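Sister chromatid cohesion protein (Chaetomium thermophilum, PDB 5T8V) probably acts as a cohesin loader that binds chromatin, this chain being the C-terminal, HEAT-repeat part of Scc2. Local coordinates at residues S1043-N1046 and Y1047-A1050. Sequence-based numbering, arbitrary orientation.
Sequences SPRN and YVAA
Tyr1047 folds back on Pro1044, its CD2 lying 4.0 Å from Pro1044 CB, while the Pro1044 carbonyl oxygen sits at the edge of the ring, near its plane. That oxygen also accepts a hydrogen bond from Tyr1047 N, 2.8 Å away. Two residues further on, Ala1049 N bonds to Asn1046 O at 3.2 Å, closing a type I beta turn from Asn1046 to Ala1049. Asn1046 N is bonded in turn to Ser1043 O at 3.0 Å; these three i to i+3 bonds hold the bend together, with 1044-1046 helical in backbone angles. Val1048 rests its CG2 on Arg1045 O at 3.4 Å; this methyl stands between backbone N and carbonyl carbon, with CG1 beside the N (chi1 -63°). Tyr1047 CG stands beside its own backbone N (chi1 -84°), which brings the ring back toward Pro1044; the ring also meets Phe1078, and Tyr1047 OH and Ser1074 OG share a hydrogen bond. With an alanine in place of Tyr1047, Pro1044 and Phe1078 would probably lose their aromatic neighbour and Ser1074 OG this partner. The loop 1043-1049 links helix 1026-1042 to helix 1050-1062: Asn1046 packs on helix 1009-1016, whereas Arg1045, Tyr1047 and Val1048 touch helix 1115-1133, joining neighbouring helices of the HEAT-repeat array.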
# COMPACT_ATOMS: atom_id res chain seq x y z
N SER A 1043 58.42 -12.75 1.04
CA SER A 1043 59.45 -13.77 1.27
C SER A 1043 59.22 -14.34 2.67
O SER A 1043 60.00 -14.09 3.59
CB SER A 1043 60.86 -13.18 1.13
OG SER A 1043 61.10 -12.76 -0.20
N PRO A 1044 58.15 -15.12 2.85
CA PRO A 1044 57.74 -15.50 4.21
C PRO A 1044 58.81 -16.24 5.00
O PRO A 1044 58.75 -16.22 6.24
CB PRO A 1044 56.52 -16.40 3.96
CG PRO A 1044 56.01 -15.99 2.62
CD PRO A 1044 57.22 -15.63 1.82
N ARG A 1045 59.78 -16.88 4.35
CA ARG A 1045 60.79 -17.62 5.10
C ARG A 1045 61.60 -16.71 6.02
O ARG A 1045 62.20 -17.20 6.98
CB ARG A 1045 61.72 -18.36 4.14
CG ARG A 1045 61.07 -19.57 3.48
CD ARG A 1045 62.00 -20.77 3.42
NE ARG A 1045 62.46 -21.18 4.75
CZ ARG A 1045 61.76 -21.92 5.60
NH1 ARG A 1045 60.55 -22.35 5.28
NH2 ARG A 1045 62.27 -22.23 6.79
N ASN A 1046 61.63 -15.40 5.75
CA ASN A 1046 62.32 -14.48 6.64
C ASN A 1046 61.57 -14.29 7.96
O ASN A 1046 62.19 -13.92 8.96
CB ASN A 1046 62.51 -13.12 5.96
CG ASN A 1046 63.64 -13.14 4.94
OD1 ASN A 1046 63.42 -12.92 3.75
ND2 ASN A 1046 64.85 -13.40 5.41
N TYR A 1047 60.26 -14.54 7.97
CA TYR A 1047 59.48 -14.38 9.20
C TYR A 1047 60.07 -15.20 10.35
O TYR A 1047 60.16 -14.71 11.48
CB TYR A 1047 58.03 -14.81 8.96
CG TYR A 1047 57.12 -13.75 8.38
CD1 TYR A 1047 56.84 -12.58 9.07
CD2 TYR A 1047 56.52 -13.93 7.14
CE1 TYR A 1047 56.00 -11.61 8.55
CE2 TYR A 1047 55.68 -12.97 6.60
CZ TYR A 1047 55.43 -11.82 7.31
OH TYR A 1047 54.59 -10.86 6.78
N VAL A 1048 60.46 -16.44 10.07
CA VAL A 1048 60.86 -17.38 11.12
C VAL A 1048 62.35 -17.28 11.39
O VAL A 1048 62.97 -18.25 11.85
CB VAL A 1048 60.47 -18.82 10.76
CG1 VAL A 1048 58.96 -18.95 10.64
CG2 VAL A 1048 61.15 -19.26 9.47
N ALA A 1049 62.95 -16.13 11.11
CA ALA A 1049 64.35 -15.89 11.42
C ALA A 1049 64.47 -15.21 12.78
O ALA A 1049 63.71 -14.29 13.09
CB ALA A 1049 65.00 -15.02 10.34
N ALA A 1050 65.42 -15.68 13.59
CA ALA A 1050 65.66 -15.06 14.89
C ALA A 1050 65.87 -13.56 14.77
O ALA A 1050 65.61 -12.82 15.72
CB ALA A 1050 66.87 -15.71 15.56